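Local coordinates for protein aminotransferase (Psychrobacter arcticus 273-4, PDB 3IF2) that probably catalyses amino-group transfer between amino acids and keto acids, possibly between valine and pyruvate, with pyridoxal 5'-phosphate as cofactor, at residues A169-E177 and F187-L196; L392-F400 and Q409-M417. All coordinates share one frame; numbering follows the deposited sequence.

Interaction 1. Residues A169-E177 and F187-L196; sequences AAVLPHIDE and FKYRVDFEAL
His174 to Glu177 pair with Arg190 to Phe187 in an antiparallel hairpin ladder, the two strand axes approaching to 4.8 Å at 151°. Reciprocal backbone bonds close His174–Arg190 and Asp176–Lys188, the hydrogen-bonded pairs; Ile175–Tyr189 and Glu177–Phe187 are the non-hydrogen-bonded ones. On the face carrying Ile175, that residue spans two aromatic rings: CG1 lies 3.9 Å from Tyr189 CD1, while a chi1 of -60° turns CG2 away from the backbone N, to 3.9 Å from Phe187 CD2. Pro173 lies alongside Tyr189, its CG 3.6 Å from Tyr189 CD1. The other face is polar. Asp192 CB sits over the centre of the His174 ring in a CH-pi contact, tentative because His174 is modelled in two conformations; the weakly bonded Asp176–Arg190 salt bridge is doubtful. Asp192 also N-caps the following helix through a weak 3.4 Å bond from Ala195 N to OD1. A water joins Leu172 O to Asp192 N, and Val171 CG1 packs on Ala195 CB. Within the sheet, backbone bonds of Phe187 join strand 183-190 to the parallel strand 357-360, whereas Leu196 packs against strand 142-149 and helix 225-237.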
loop_
_atom_site.group_PDB
_atom_site.type_symbol
_atom_site.label_atom_id
_atom_site.label_comp_id
_atom_site.label_asym_id
_atom_site.label_seq_id
_atom_site.Cartn_x
_atom_site.Cartn_y
_atom_site.Cartn_z
ATOM N N ALA A 169 -17.503 17.974 2.180
ATOM C CA ALA A 169 -18.435 19.007 2.623
ATOM C C ALA A 169 -17.923 19.273 4.032
ATOM O O ALA A 169 -17.982 18.393 4.884
ATOM C CB ALA A 169 -19.844 18.491 2.652
ATOM N N ALA A 170 -17.375 20.459 4.262
ATOM C CA ALA A 170 -16.786 20.806 5.549
ATOM C C ALA A 170 -17.660 21.821 6.269
ATOM O O ALA A 170 -18.180 22.736 5.633
ATOM C CB ALA A 170 -15.432 21.361 5.318
ATOM N N VAL A 171 -17.852 21.640 7.578
ATOM C CA VAL A 171 -18.616 22.575 8.413
ATOM C C VAL A 171 -17.612 23.381 9.241
ATOM O O VAL A 171 -16.702 22.801 9.853
ATOM C CB VAL A 171 -19.628 21.855 9.321
ATOM C CG1 VAL A 171 -20.403 22.877 10.191
ATOM C CG2 VAL A 171 -20.581 21.035 8.474
ATOM N N LEU A 172 -17.757 24.706 9.236
ATOM C CA LEU A 172 -16.855 25.584 9.990
ATOM C C LEU A 172 -17.128 25.484 11.495
ATOM O O LEU A 172 -18.253 25.177 11.906
ATOM C CB LEU A 172 -16.966 27.038 9.529
ATOM C CG LEU A 172 -16.677 27.330 8.043
ATOM C CD1 LEU A 172 -16.277 28.783 7.914
ATOM C CD2 LEU A 172 -15.574 26.475 7.439
ATOM N N PRO A 173 -16.103 25.757 12.325
ATOM C CA PRO A 173 -16.300 25.613 13.762
ATOM C C PRO A 173 -16.774 26.849 14.523
ATOM O O PRO A 173 -16.623 27.973 14.021
ATOM C CB PRO A 173 -14.872 25.343 14.239
ATOM C CG PRO A 173 -14.033 26.224 13.343
ATOM C CD PRO A 173 -14.728 26.214 12.007
ATOM N N HIS A 174 -17.400 26.599 15.684
ATOM C CA HIS A 174 -17.695 27.643 16.665
ATOM C C HIS A 174 -16.430 27.622 17.537
ATOM O O HIS A 174 -15.783 26.583 17.667
ATOM C CB HIS A 174 -18.965 27.379 17.511
ATOM C CG HIS A 174 -20.258 27.748 16.835
ATOM N ND1 HIS A 174 -21.451 27.114 17.121
ATOM C CD2 HIS A 174 -20.545 28.676 15.889
ATOM C CE1 HIS A 174 -22.417 27.650 16.397
ATOM N NE2 HIS A 174 -21.891 28.588 15.629
ATOM N N ILE A 175 -16.049 28.763 18.092
ATOM C CA ILE A 175 -14.862 28.875 18.951
ATOM C C ILE A 175 -15.297 29.388 20.322
ATOM O O ILE A 175 -16.015 30.395 20.383
ATOM C CB ILE A 175 -13.826 29.875 18.363
ATOM C CG1 ILE A 175 -13.342 29.423 16.974
ATOM C CG2 ILE A 175 -12.642 30.046 19.316
ATOM C CD1 ILE A 175 -12.485 30.459 16.220
ATOM N N ASP A 176 -14.936 28.663 21.393
ATOM C CA ASP A 176 -15.199 29.084 22.778
ATOM C C ASP A 176 -13.862 29.199 23.526
ATOM O O ASP A 176 -12.978 28.337 23.349
ATOM C CB ASP A 176 -16.189 28.128 23.458
ATOM C CG ASP A 176 -17.629 28.324 22.957
ATOM O OD1 ASP A 176 -18.108 29.487 22.913
ATOM O OD2 ASP A 176 -18.288 27.316 22.622
ATOM N N GLU A 177 -13.713 30.276 24.314
ATOM C CA GLU A 177 -12.506 30.545 25.092
ATOM C C GLU A 177 -12.575 29.710 26.365
ATOM O O GLU A 177 -13.570 29.750 27.094
ATOM C CB GLU A 177 -12.310 32.050 25.352
ATOM C CG GLU A 177 -11.863 32.759 24.067
ATOM C CD GLU A 177 -12.001 34.273 24.061
ATOM O OE1 GLU A 177 -12.102 34.915 25.134
ATOM O OE2 GLU A 177 -11.995 34.824 22.935
ATOM N N PHE A 187 -8.318 28.129 23.737
ATOM C CA PHE A 187 -9.621 27.978 23.083
ATOM C C PHE A 187 -9.884 26.540 22.638
ATOM O O PHE A 187 -8.970 25.717 22.594
ATOM C CB PHE A 187 -9.747 28.952 21.906
ATOM C CG PHE A 187 -8.801 28.679 20.749
ATOM C CD1 PHE A 187 -7.457 29.025 20.828
ATOM C CD2 PHE A 187 -9.276 28.151 19.553
ATOM C CE1 PHE A 187 -6.584 28.803 19.757
ATOM C CE2 PHE A 187 -8.413 27.931 18.463
ATOM C CZ PHE A 187 -7.065 28.246 18.574
ATOM N N LYS A 188 -11.152 26.256 22.352
ATOM C CA LYS A 188 -11.595 24.946 21.907
ATOM C C LYS A 188 -12.603 25.111 20.788
ATOM O O LYS A 188 -13.606 25.819 20.952
ATOM C CB LYS A 188 -12.269 24.179 23.063
ATOM C CG LYS A 188 -12.433 22.626 22.826
ATOM C CD LYS A 188 -13.541 21.995 23.694
ATOM C CE LYS A 188 -13.564 20.460 23.706
ATOM N NZ LYS A 188 -13.390 19.750 22.388
ATOM N N TYR A 189 -12.333 24.457 19.659
ATOM C CA TYR A 189 -13.262 24.403 18.537
ATOM C C TYR A 189 -14.420 23.488 18.956
ATOM O O TYR A 189 -14.180 22.489 19.659
ATOM C CB TYR A 189 -12.604 23.823 17.271
ATOM C CG TYR A 189 -11.522 24.674 16.643
ATOM C CD1 TYR A 189 -11.804 25.957 16.175
ATOM C CD2 TYR A 189 -10.232 24.167 16.419
ATOM C CE1 TYR A 189 -10.817 26.744 15.556
ATOM C CE2 TYR A 189 -9.233 24.953 15.804
ATOM C CZ TYR A 189 -9.549 26.232 15.369
ATOM O OH TYR A 189 -8.581 26.991 14.778
ATOM N N ARG A 190 -15.644 23.850 18.540
ATOM C CA ARG A 190 -16.853 23.052 18.825
ATOM C C ARG A 190 -17.767 22.934 17.596
ATOM O O ARG A 190 -17.833 23.832 16.762
ATOM C CB ARG A 190 -17.595 23.548 20.090
ATOM C CG ARG A 190 -16.889 23.090 21.403
ATOM C CD ARG A 190 -17.804 23.026 22.645
ATOM N NE ARG A 190 -18.073 24.322 23.273
ATOM C CZ ARG A 190 -17.390 24.815 24.305
ATOM N NH1 ARG A 190 -16.381 24.133 24.842
ATOM N NH2 ARG A 190 -17.718 25.997 24.798
ATOM N N VAL A 191 -18.456 21.793 17.498
ATOM C CA VAL A 191 -19.304 21.490 16.348
ATOM C C VAL A 191 -20.530 22.412 16.277
ATOM O O VAL A 191 -21.274 22.547 17.255
ATOM C CB VAL A 191 -19.758 19.994 16.306
ATOM C CG1 VAL A 191 -20.643 19.733 15.088
ATOM C CG2 VAL A 191 -18.551 19.065 16.271
ATOM N N ASP A 192 -20.704 23.038 15.109
ATOM C CA ASP A 192 -21.835 23.911 14.814
ATOM C C ASP A 192 -22.919 22.999 14.239
ATOM O O ASP A 192 -22.975 22.776 13.026
ATOM C CB ASP A 192 -21.408 25.020 13.840
ATOM C CG ASP A 192 -22.534 26.000 13.487
ATOM O OD1 ASP A 192 -23.649 25.944 14.066
ATOM O OD2 ASP A 192 -22.267 26.853 12.616
ATOM N N PHE A 193 -23.752 22.454 15.128
ATOM C CA PHE A 193 -24.851 21.557 14.741
ATOM C C PHE A 193 -25.974 22.260 13.974
ATOM O O PHE A 193 -26.649 21.602 13.192
ATOM C CB PHE A 193 -25.397 20.745 15.935
ATOM C CG PHE A 193 -24.438 19.661 16.428
ATOM C CD1 PHE A 193 -24.258 18.473 15.692
ATOM C CD2 PHE A 193 -23.715 19.821 17.624
ATOM C CE1 PHE A 193 -23.377 17.483 16.130
ATOM C CE2 PHE A 193 -22.836 18.831 18.076
ATOM C CZ PHE A 193 -22.660 17.664 17.323
ATOM N N GLU A 194 -26.172 23.569 14.189
ATOM C CA GLU A 194 -27.172 24.370 13.429
ATOM C C GLU A 194 -26.815 24.299 11.934
ATOM O O GLU A 194 -27.637 23.873 11.119
ATOM C CB GLU A 194 -27.229 25.841 13.934
ATOM C CG GLU A 194 -28.277 26.733 13.269
ATOM N N ALA A 195 -25.565 24.647 11.617
ATOM C CA ALA A 195 -25.038 24.638 10.245
ATOM C C ALA A 195 -25.000 23.249 9.599
ATOM O O ALA A 195 -25.404 23.092 8.445
ATOM C CB ALA A 195 -23.649 25.238 10.219
ATOM N N LEU A 196 -24.529 22.253 10.351
ATOM C CA LEU A 196 -24.391 20.870 9.854
ATOM C C LEU A 196 -25.730 20.191 9.563
ATOM O O LEU A 196 -25.937 19.634 8.475
ATOM C CB LEU A 196 -23.578 20.023 10.861
ATOM C CG LEU A 196 -23.243 18.546 10.600
ATOM C CD1 LEU A 196 -22.092 18.101 11.515
ATOM C CD2 LEU A 196 -24.419 17.573 10.739
HETATM O O HOH W 1 -18.529 22.586 12.806
HETATM O O HOH W 2 -23.220 24.436 18.057
#

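Interaction 2. Residues L392-F400 and Q409-M417; sequences LIVPSEYFF and QHAHECIRM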
loop_
_atom_site.group_PDB
_atom_site.type_symbol
_atom_site.label_atom_id
_atom_site.label_comp_id
_atom_site.label_asym_id
_atom_site.label_seq_id
_atom_site.Cartn_x
_atom_site.Cartn_y
_atom_site.Cartn_z
ATOM N N LEU A 392 10.890 25.397 10.610
ATOM C CA LEU A 392 9.781 24.900 9.797
ATOM C C LEU A 392 8.573 24.518 10.627
ATOM O O LEU A 392 8.689 23.700 11.514
ATOM C CB LEU A 392 10.224 23.718 8.930
ATOM C CG LEU A 392 10.933 24.098 7.614
ATOM C CD1 LEU A 392 12.263 24.812 7.838
ATOM C CD2 LEU A 392 11.147 22.854 6.751
ATOM N N ILE A 393 7.429 25.133 10.327
ATOM C CA ILE A 393 6.133 24.824 10.931
ATOM C C ILE A 393 5.177 24.568 9.755
ATOM O O ILE A 393 5.620 24.568 8.620
ATOM C CB ILE A 393 5.686 25.946 11.928
ATOM C CG1 ILE A 393 5.598 27.348 11.292
ATOM C CG2 ILE A 393 6.686 26.030 13.084
ATOM C CD1 ILE A 393 4.480 27.564 10.301
ATOM N N VAL A 394 3.896 24.315 10.006
ATOM C CA VAL A 394 2.909 24.135 8.924
ATOM C C VAL A 394 1.836 25.252 9.018
ATOM O O VAL A 394 1.257 25.456 10.095
ATOM C CB VAL A 394 2.261 22.742 8.948
ATOM C CG1 VAL A 394 1.462 22.504 7.665
ATOM C CG2 VAL A 394 3.333 21.655 9.064
ATOM N N PRO A 395 1.576 25.983 7.901
ATOM C CA PRO A 395 0.548 27.046 7.936
ATOM C C PRO A 395 -0.871 26.458 7.916
ATOM O O PRO A 395 -1.091 25.371 7.366
ATOM C CB PRO A 395 0.842 27.869 6.680
ATOM C CG PRO A 395 1.374 26.898 5.713
ATOM C CD PRO A 395 2.094 25.803 6.525
ATOM N N SER A 396 -1.806 27.172 8.530
ATOM C CA SER A 396 -3.196 26.727 8.662
ATOM C C SER A 396 -4.052 26.590 7.403
ATOM O O SER A 396 -5.000 25.805 7.410
ATOM C CB SER A 396 -3.942 27.666 9.623
ATOM O OG SER A 396 -3.775 29.058 9.293
ATOM N N GLU A 397 -3.741 27.323 6.334
ATOM C CA GLU A 397 -4.590 27.284 5.150
ATOM C C GLU A 397 -4.759 25.919 4.454
ATOM O O GLU A 397 -5.675 25.776 3.658
ATOM C CB GLU A 397 -4.226 28.385 4.157
ATOM C CG GLU A 397 -2.929 28.229 3.391
ATOM C CD GLU A 397 -2.758 29.362 2.379
ATOM O OE1 GLU A 397 -2.432 30.505 2.809
ATOM O OE2 GLU A 397 -2.970 29.103 1.165
ATOM N N TYR A 398 -3.914 24.934 4.772
ATOM C CA TYR A 398 -4.009 23.582 4.191
ATOM C C TYR A 398 -4.825 22.571 5.008
ATOM O O TYR A 398 -4.984 21.427 4.567
ATOM C CB TYR A 398 -2.601 23.018 3.913
ATOM C CG TYR A 398 -1.769 23.926 3.035
ATOM C CD1 TYR A 398 -2.215 24.288 1.745
ATOM C CD2 TYR A 398 -0.537 24.443 3.480
ATOM C CE1 TYR A 398 -1.455 25.155 0.914
ATOM C CE2 TYR A 398 0.243 25.305 2.649
ATOM C CZ TYR A 398 -0.230 25.654 1.372
ATOM O OH TYR A 398 0.510 26.482 0.564
ATOM N N PHE A 399 -5.370 22.986 6.154
ATOM C CA PHE A 399 -6.119 22.093 7.046
ATOM C C PHE A 399 -7.633 22.295 7.002
ATOM O O PHE A 399 -8.323 21.962 7.956
ATOM C CB PHE A 399 -5.588 22.221 8.495
ATOM C CG PHE A 399 -4.172 21.770 8.672
ATOM C CD1 PHE A 399 -3.882 20.451 8.990
ATOM C CD2 PHE A 399 -3.133 22.667 8.551
ATOM C CE1 PHE A 399 -2.553 20.014 9.173
ATOM C CE2 PHE A 399 -1.811 22.264 8.733
ATOM C CZ PHE A 399 -1.512 20.920 9.042
ATOM N N PHE A 400 -8.157 22.782 5.883
ATOM C CA PHE A 400 -9.590 22.991 5.699
ATOM C C PHE A 400 -9.968 22.347 4.362
ATOM O O PHE A 400 -10.105 23.048 3.365
ATOM C CB PHE A 400 -9.903 24.493 5.723
ATOM C CG PHE A 400 -9.591 25.178 7.037
ATOM C CD1 PHE A 400 -8.325 25.707 7.283
ATOM C CD2 PHE A 400 -10.567 25.309 8.013
ATOM C CE1 PHE A 400 -8.031 26.363 8.507
ATOM C CE2 PHE A 400 -10.298 25.963 9.227
ATOM C CZ PHE A 400 -9.022 26.486 9.476
ATOM N N GLN A 409 -10.407 34.551 7.012
ATOM C CA GLN A 409 -9.411 35.152 7.918
ATOM C C GLN A 409 -8.781 34.130 8.860
ATOM O O GLN A 409 -7.563 33.994 8.897
ATOM C CB GLN A 409 -10.033 36.309 8.730
ATOM C CG GLN A 409 -9.111 36.997 9.760
ATOM C CD GLN A 409 -9.784 38.130 10.545
ATOM O OE1 GLN A 409 -10.722 38.760 10.068
ATOM N NE2 GLN A 409 -9.271 38.405 11.752
ATOM N N HIS A 410 -9.624 33.400 9.580
ATOM C CA HIS A 410 -9.162 32.415 10.550
ATOM C C HIS A 410 -8.215 31.357 9.947
ATOM O O HIS A 410 -7.236 30.985 10.595
ATOM C CB HIS A 410 -10.342 31.749 11.257
ATOM C CG HIS A 410 -9.942 30.926 12.445
ATOM N ND1 HIS A 410 -9.553 31.489 13.641
ATOM C CD2 HIS A 410 -9.883 29.584 12.621
ATOM C CE1 HIS A 410 -9.268 30.529 14.500
ATOM N NE2 HIS A 410 -9.467 29.367 13.909
ATOM N N ALA A 411 -8.489 30.920 8.714
ATOM C CA ALA A 411 -7.629 29.964 7.996
ATOM C C ALA A 411 -6.238 30.521 7.618
ATOM O O ALA A 411 -5.367 29.746 7.220
ATOM C CB ALA A 411 -8.348 29.398 6.742
ATOM N N HIS A 412 -6.034 31.832 7.720
ATOM C CA HIS A 412 -4.736 32.469 7.466
ATOM C C HIS A 412 -4.049 32.983 8.742
ATOM O O HIS A 412 -3.018 33.676 8.644
ATOM C CB HIS A 412 -4.915 33.630 6.467
ATOM C CG HIS A 412 -5.374 33.185 5.118
ATOM N ND1 HIS A 412 -4.599 32.391 4.299
ATOM C CD2 HIS A 412 -6.525 33.413 4.445
ATOM C CE1 HIS A 412 -5.254 32.151 3.176
ATOM N NE2 HIS A 412 -6.425 32.760 3.240
ATOM N N GLU A 413 -4.581 32.633 9.922
ATOM C CA GLU A 413 -4.059 33.121 11.222
ATOM C C GLU A 413 -3.478 32.057 12.160
ATOM O O GLU A 413 -3.045 32.398 13.244
ATOM C CB GLU A 413 -5.144 33.952 11.941
ATOM C CG GLU A 413 -5.386 35.312 11.294
ATOM C CD GLU A 413 -6.381 36.185 12.042
ATOM O OE1 GLU A 413 -7.063 35.687 12.974
ATOM O OE2 GLU A 413 -6.486 37.389 11.676
ATOM N N CYS A 414 -3.404 30.794 11.740
ATOM C CA CYS A 414 -2.870 29.748 12.606
ATOM C C CYS A 414 -1.688 28.976 12.046
ATOM O O CYS A 414 -1.397 29.061 10.848
ATOM C CB CYS A 414 -3.991 28.795 13.025
ATOM S SG CYS A 414 -5.341 29.666 13.763
ATOM N N ILE A 415 -0.963 28.299 12.948
ATOM C CA ILE A 415 0.117 27.379 12.565
ATOM C C ILE A 415 0.041 26.081 13.381
ATOM O O ILE A 415 -0.459 26.093 14.508
ATOM C CB ILE A 415 1.559 28.021 12.618
ATOM C CG1 ILE A 415 2.062 28.269 14.052
ATOM C CG2 ILE A 415 1.624 29.319 11.754
ATOM C CD1 ILE A 415 3.447 28.955 14.099
ATOM N N ARG A 416 0.474 24.968 12.780
ATOM C CA ARG A 416 0.625 23.684 13.491
ATOM C C ARG A 416 2.124 23.536 13.820
ATOM O O ARG A 416 2.988 23.783 12.951
ATOM C CB ARG A 416 0.156 22.489 12.661
ATOM C CG ARG A 416 0.013 21.218 13.466
ATOM C CD ARG A 416 -0.129 20.007 12.561
ATOM N NE ARG A 416 1.097 19.677 11.852
ATOM C CZ ARG A 416 1.214 18.719 10.931
ATOM N NH1 ARG A 416 0.181 17.944 10.584
ATOM N NH2 ARG A 416 2.395 18.518 10.363
HETATM N N MSE A 417 2.405 23.145 15.066
HETATM C CA MSE A 417 3.768 22.959 15.590
HETATM C C MSE A 417 3.878 21.578 16.216
HETATM O O MSE A 417 3.043 21.225 17.034
HETATM C CB MSE A 417 4.030 24.006 16.667
HETATM C CG MSE A 417 5.448 24.013 17.201
HETATM SE SE MSE A 417 5.689 25.340 18.574
HETATM C CE MSE A 417 4.549 24.510 19.873
#
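Ile393 meets Ile415 obliquely, its CD1 3.7 Å from Ile415 CG2, at the start of a short antiparallel pairing that lies at the edge, within this chain, of the mixed sheet that also holds strand 367-372. Val394 follows as the hydrogen-bonded partner of Arg416: Val394 N donates to Arg416 O and Arg416 N to Val394 O. Its CG2 runs alongside the Arg416 side chain and comes within 3.5 Å of NH2. Pro395, opposite Ile415, forms the non-hydrogen-bonded pair.

At Ser396 the chain turns. Ser396 N bonds to Cys414 O from 46° above the carbonyl plane, and OG, held between the backbone N and the carbonyl carbon (chi1 50°), lies 2.7 Å from Ala411 O and 2.8 Å from Cys414 O; Thr379 is a further partner of this hydroxyl. The layout resembles that of fold-type I aminotransferases, in which a strand of the C-terminal part carries an arginine that receives the substrate carboxylate. Arg416, bound through NH1 to Asn217, probably fills that position.

Glu397 brings OE1 to the edge of the His412 ring, 3.2 Å from ND1, with carboxylate and ring planes 76° apart. Phe399 places CZ over one face of the Arg416 guanidinium; in return, NH1 lies near the plane of the phenyl ring at its edge, 3.7 Å from CE1. Val394 CG2 approaches the guanidinium from the same side as Phe399 CZ. Phe400 sets CE1 3.5 Å from Ala411 CB.

Overall arrangement
Interactions 1 and 2 follow one another along the chain and sit at the two outer ends of one mixed sheet, where strands 174-180 and 394-395 are the outermost within this chain. Their centres are about 17 Å apart, yet they touch: Tyr189 OH is 2.7 Å from His410 NE2, a probable hydrogen bond, and Ile175 CD1 packs 3.6 Å from His410 CE1. Of the two, only interaction 2 comes close to the cofactor. Its Arg416 side chain is about 6 Å from the bound pyridoxal 5'-phosphate and contacts the cofactor-binding Asn217, whereas the Tyr189 side chain of interaction 1 is about 14 Å from the cofactor and about 11 Å from the Asn217 side chain.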